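Long-range contact in Tni2 (PDB 6B12), which probably acts as an immunity protein that binds and neutralises the type VI secretion effector Tne2, an NAD-degrading toxin: residues Gln113-Met125 / Ala133-Asp145. Residues are numbered along the deposited sequence; the frame is centred on the assembly and turned at random.
Sequences QFPQVSPSIFTCM and AMFRVDIDASTGD
Arg136, its CG swung away from the backbone N (chi1 165°) and its chain extended to NE, reaches from strand 134-140 of an antiparallel beta hairpin to Phe114, in the loop before strand 121-128, and lays its guanidinium flat on the ring. The planes are 6° apart and CZ of Arg136 sits 3.8 Å from the centroid of the Phe114 ring, a cation-pi stack. The same guanidinium grips Asp138 side-on, NE to OD1 (3.0 Å) and NH2 to OD2. Thr123 OG1 meets Asp138 OD1 at 2.7 Å from the opposite face of the carboxylate to Arg136 NE, while Gln116 NE2 comes from above the plane to OD2 (3.1 Å). Four protein bonds thus hold the carboxylate; a water joins OD2 to Gln116 OE1, and another links Arg136 NH2 to Pro115 O. Phe114 also packs on a polar side chain of the partner protein chain. Backbone bonds pair Phe122 with Ile139 and Cys124 with Val137. On the other sheet face, Phe122, CG between backbone N and carbonyl carbon (chi1 67°), presents a ring face to Ile139 CB, a CH-pi contact; Phe122 packs on Val82 and Ile139 on Leu80, both of strand 78-84. Ending strand 134-140, Asp140 OD1 accepts from Ser120 OG (2.7 Å), Ser142 OG (2.6 Å) and, in an Asx turn, Ser142 N.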
loop_
_atom_site.group_PDB
_atom_site.type_symbol
_atom_site.label_atom_id
_atom_site.label_comp_id
_atom_site.label_asym_id
_atom_site.label_seq_id
_atom_site.Cartn_x
_atom_site.Cartn_y
_atom_site.Cartn_z
ATOM N N GLN C 113 2.990 -8.282 -3.364
ATOM C CA GLN C 113 3.189 -9.629 -3.872
ATOM C C GLN C 113 4.177 -10.351 -2.968
ATOM O O GLN C 113 5.290 -9.861 -2.746
ATOM C CB GLN C 113 3.690 -9.602 -5.321
ATOM C CG GLN C 113 3.276 -10.834 -6.097
ATOM C CD GLN C 113 3.819 -10.865 -7.509
ATOM O OE1 GLN C 113 4.152 -9.826 -8.089
ATOM N NE2 GLN C 113 3.919 -12.071 -8.073
ATOM N N PHE C 114 3.764 -11.496 -2.442
ATOM C CA PHE C 114 4.615 -12.376 -1.658
ATOM C C PHE C 114 4.714 -13.739 -2.336
ATOM O O PHE C 114 3.901 -14.067 -3.203
ATOM C CB PHE C 114 4.060 -12.545 -0.233
ATOM C CG PHE C 114 4.080 -11.278 0.575
ATOM C CD1 PHE C 114 5.211 -10.909 1.273
ATOM C CD2 PHE C 114 2.967 -10.458 0.623
ATOM C CE1 PHE C 114 5.235 -9.725 2.023
ATOM C CE2 PHE C 114 2.975 -9.257 1.356
ATOM C CZ PHE C 114 4.118 -8.905 2.063
ATOM N N PRO C 115 5.700 -14.554 -1.971
ATOM C CA PRO C 115 5.735 -15.932 -2.480
ATOM C C PRO C 115 4.474 -16.693 -2.101
ATOM O O PRO C 115 3.968 -16.575 -0.981
ATOM C CB PRO C 115 6.980 -16.537 -1.816
ATOM C CG PRO C 115 7.572 -15.465 -0.951
ATOM C CD PRO C 115 6.946 -14.164 -1.289
ATOM N N GLN C 116 3.951 -17.463 -3.058
ATOM C CA GLN C 116 2.716 -18.203 -2.839
ATOM C C GLN C 116 2.846 -19.601 -3.421
ATOM O O GLN C 116 3.611 -19.837 -4.354
ATOM C CB GLN C 116 1.502 -17.502 -3.472
ATOM C CG GLN C 116 1.248 -16.086 -2.992
ATOM C CD GLN C 116 0.768 -16.037 -1.546
ATOM O OE1 GLN C 116 0.452 -17.072 -0.946
ATOM N NE2 GLN C 116 0.705 -14.836 -0.984
ATOM N N VAL C 117 2.056 -20.528 -2.871
ATOM C CA VAL C 117 2.028 -21.888 -3.404
ATOM C C VAL C 117 1.130 -21.996 -4.626
ATOM O O VAL C 117 1.139 -23.024 -5.306
ATOM C CB VAL C 117 1.574 -22.884 -2.316
ATOM C CG1 VAL C 117 2.254 -22.570 -0.977
ATOM C CG2 VAL C 117 0.064 -22.842 -2.150
ATOM N N SER C 118 0.360 -20.956 -4.936
ATOM C CA SER C 118 -0.508 -20.957 -6.076
ATOM C C SER C 118 -0.507 -19.579 -6.714
ATOM O O SER C 118 -0.661 -18.566 -6.002
ATOM C CB SER C 118 -1.938 -21.326 -5.682
ATOM O OG SER C 118 -2.807 -21.012 -6.746
ATOM N N PRO C 119 -0.386 -19.508 -8.041
ATOM C CA PRO C 119 -0.488 -18.205 -8.722
ATOM C C PRO C 119 -1.851 -17.566 -8.586
ATOM O O PRO C 119 -2.006 -16.382 -8.938
ATOM C CB PRO C 119 -0.197 -18.549 -10.195
ATOM C CG PRO C 119 0.558 -19.814 -10.141
ATOM C CD PRO C 119 -0.062 -20.588 -8.991
ATOM N N SER C 120 -2.855 -18.308 -8.118
ATOM C CA SER C 120 -4.180 -17.724 -7.966
ATOM C C SER C 120 -4.284 -16.800 -6.750
ATOM O O SER C 120 -5.278 -16.085 -6.634
ATOM C CB SER C 120 -5.237 -18.818 -7.833
ATOM O OG SER C 120 -5.057 -19.542 -6.613
ATOM N N ILE C 121 -3.278 -16.771 -5.879
ATOM C CA ILE C 121 -3.335 -15.979 -4.644
ATOM C C ILE C 121 -2.715 -14.615 -4.887
ATOM O O ILE C 121 -1.606 -14.518 -5.419
ATOM C CB ILE C 121 -2.608 -16.695 -3.492
ATOM C CG1 ILE C 121 -3.286 -18.035 -3.190
ATOM C CG2 ILE C 121 -2.625 -15.822 -2.226
ATOM C CD1 ILE C 121 -2.484 -18.958 -2.229
ATOM N N PHE C 122 -3.414 -13.556 -4.453
ATOM C CA PHE C 122 -2.843 -12.218 -4.407
ATOM C C PHE C 122 -3.023 -11.671 -2.995
ATOM O O PHE C 122 -3.728 -12.254 -2.160
ATOM C CB PHE C 122 -3.480 -11.288 -5.454
ATOM C CG PHE C 122 -4.930 -10.988 -5.188
ATOM C CD1 PHE C 122 -5.928 -11.856 -5.613
ATOM C CD2 PHE C 122 -5.290 -9.816 -4.525
ATOM C CE1 PHE C 122 -7.264 -11.577 -5.376
ATOM C CE2 PHE C 122 -6.639 -9.523 -4.259
ATOM C CZ PHE C 122 -7.626 -10.382 -4.688
ATOM N N THR C 123 -2.356 -10.556 -2.720
ATOM C CA THR C 123 -2.368 -9.958 -1.387
ATOM C C THR C 123 -2.864 -8.526 -1.465
ATOM O O THR C 123 -2.391 -7.745 -2.290
ATOM C CB THR C 123 -0.963 -9.962 -0.778
ATOM O OG1 THR C 123 -0.471 -11.304 -0.677
ATOM C CG2 THR C 123 -0.993 -9.345 0.625
ATOM N N CYS C 124 -3.777 -8.155 -0.563
ATOM C CA CYS C 124 -4.199 -6.766 -0.471
ATOM C C CYS C 124 -4.083 -6.342 0.983
ATOM O O CYS C 124 -4.395 -7.122 1.902
ATOM C CB CYS C 124 -5.620 -6.588 -1.000
ATOM S SG CYS C 124 -6.113 -4.864 -1.285
HETATM N N MSE C 125 -3.569 -5.134 1.177
HETATM C CA MSE C 125 -3.305 -4.616 2.514
HETATM C C MSE C 125 -4.572 -3.935 3.008
HETATM O O MSE C 125 -5.153 -3.118 2.307
HETATM C CB MSE C 125 -2.107 -3.659 2.479
HETATM C CG MSE C 125 -0.860 -4.272 1.867
HETATM SE SE MSE C 125 -0.289 -5.923 2.766
HETATM C CE MSE C 125 -0.117 -5.098 4.482
ATOM N N ALA C 133 -4.870 -0.231 12.113
ATOM C CA ALA C 133 -3.853 -1.272 12.064
ATOM C C ALA C 133 -3.903 -1.962 10.712
ATOM O O ALA C 133 -4.984 -2.164 10.150
ATOM C CB ALA C 133 -4.056 -2.301 13.178
HETATM N N MSE C 134 -2.729 -2.321 10.194
HETATM C CA MSE C 134 -2.625 -2.902 8.860
HETATM C C MSE C 134 -2.612 -4.413 8.949
HETATM O O MSE C 134 -1.946 -4.997 9.822
HETATM C CB MSE C 134 -1.353 -2.440 8.134
HETATM C CG MSE C 134 -1.201 -0.932 7.976
HETATM SE SE MSE C 134 -2.662 -0.161 6.929
HETATM C CE MSE C 134 -2.737 -1.447 5.466
ATOM N N PHE C 135 -3.332 -5.044 8.037
ATOM C CA PHE C 135 -3.367 -6.491 7.955
ATOM C C PHE C 135 -3.071 -6.898 6.527
ATOM O O PHE C 135 -3.577 -6.289 5.585
ATOM C CB PHE C 135 -4.711 -7.049 8.378
ATOM C CG PHE C 135 -4.960 -6.905 9.835
ATOM C CD1 PHE C 135 -5.382 -5.695 10.355
ATOM C CD2 PHE C 135 -4.749 -7.971 10.686
ATOM C CE1 PHE C 135 -5.591 -5.544 11.720
ATOM C CE2 PHE C 135 -4.969 -7.834 12.050
ATOM C CZ PHE C 135 -5.386 -6.624 12.562
ATOM N N ARG C 136 -2.244 -7.915 6.387
ATOM C CA ARG C 136 -2.016 -8.554 5.098
ATOM C C ARG C 136 -3.116 -9.580 4.872
ATOM O O ARG C 136 -3.312 -10.480 5.709
ATOM C CB ARG C 136 -0.640 -9.215 5.086
ATOM C CG ARG C 136 -0.477 -10.195 3.947
ATOM C CD ARG C 136 0.891 -10.850 4.010
ATOM N NE ARG C 136 0.937 -12.009 3.118
ATOM C CZ ARG C 136 2.010 -12.768 2.961
ATOM N NH1 ARG C 136 3.128 -12.477 3.628
ATOM N NH2 ARG C 136 1.969 -13.801 2.130
ATOM N N VAL C 137 -3.852 -9.440 3.770
ATOM C CA VAL C 137 -4.970 -10.328 3.450
ATOM C C VAL C 137 -4.647 -11.042 2.147
ATOM O O VAL C 137 -4.585 -10.422 1.081
ATOM C CB VAL C 137 -6.301 -9.573 3.357
ATOM C CG1 VAL C 137 -7.469 -10.571 3.120
ATOM C CG2 VAL C 137 -6.542 -8.773 4.635
ATOM N N ASP C 138 -4.421 -12.342 2.235
ATOM C CA ASP C 138 -4.186 -13.163 1.058
ATOM C C ASP C 138 -5.515 -13.729 0.587
ATOM O O ASP C 138 -6.305 -14.233 1.392
ATOM C CB ASP C 138 -3.211 -14.298 1.377
ATOM C CG ASP C 138 -1.767 -13.819 1.510
ATOM O OD1 ASP C 138 -1.501 -12.590 1.480
ATOM O OD2 ASP C 138 -0.879 -14.675 1.646
ATOM N N ILE C 139 -5.747 -13.660 -0.722
ATOM C CA ILE C 139 -7.037 -13.958 -1.331
ATOM C C ILE C 139 -6.807 -14.904 -2.511
ATOM O O ILE C 139 -5.909 -14.669 -3.315
ATOM C CB ILE C 139 -7.731 -12.660 -1.794
ATOM C CG1 ILE C 139 -8.007 -11.760 -0.568
ATOM C CG2 ILE C 139 -9.038 -12.955 -2.554
ATOM C CD1 ILE C 139 -8.043 -10.270 -0.897
ATOM N N ASP C 140 -7.601 -15.969 -2.591
ATOM C CA ASP C 140 -7.540 -16.919 -3.706
ATOM C C ASP C 140 -8.479 -16.421 -4.795
ATOM O O ASP C 140 -9.705 -16.538 -4.674
ATOM C CB ASP C 140 -7.945 -18.310 -3.229
ATOM C CG ASP C 140 -7.858 -19.370 -4.323
ATOM O OD1 ASP C 140 -7.482 -19.046 -5.471
ATOM O OD2 ASP C 140 -8.167 -20.529 -3.981
ATOM N N ALA C 141 -7.915 -15.866 -5.866
ATOM C CA ALA C 141 -8.768 -15.364 -6.942
ATOM C C ALA C 141 -9.540 -16.466 -7.646
ATOM O O ALA C 141 -10.528 -16.162 -8.319
ATOM C CB ALA C 141 -7.951 -14.600 -8.005
ATOM N N SER C 142 -9.076 -17.721 -7.584
ATOM C CA SER C 142 -9.795 -18.775 -8.282
ATOM C C SER C 142 -11.111 -19.120 -7.593
ATOM O O SER C 142 -11.985 -19.731 -8.218
ATOM C CB SER C 142 -8.908 -20.026 -8.423
ATOM O OG SER C 142 -8.712 -20.642 -7.164
ATOM N N THR C 143 -11.291 -18.723 -6.329
ATOM C CA THR C 143 -12.533 -18.962 -5.620
ATOM C C THR C 143 -13.178 -17.690 -5.142
ATOM O O THR C 143 -14.365 -17.714 -4.792
ATOM C CB THR C 143 -12.299 -19.857 -4.404
ATOM O OG1 THR C 143 -11.418 -19.187 -3.496
ATOM C CG2 THR C 143 -11.677 -21.178 -4.858
ATOM N N GLY C 144 -12.436 -16.589 -5.116
ATOM C CA GLY C 144 -12.970 -15.355 -4.598
ATOM C C GLY C 144 -12.994 -15.293 -3.092
ATOM O O GLY C 144 -13.641 -14.391 -2.540
ATOM N N ASP C 145 -12.291 -16.199 -2.408
ATOM C CA ASP C 145 -12.336 -16.280 -0.958
ATOM C C ASP C 145 -11.023 -15.878 -0.298
ATOM O O ASP C 145 -9.934 -16.112 -0.809
ATOM C CB ASP C 145 -12.719 -17.680 -0.506
ATOM C CG ASP C 145 -14.151 -18.011 -0.852
ATOM O OD1 ASP C 145 -14.952 -17.066 -1.060
ATOM O OD2 ASP C 145 -14.465 -19.201 -0.919
HETATM O O HOH W 1 3.886 -15.725 1.548
HETATM O O HOH W 2 -1.023 -17.200 1.516
#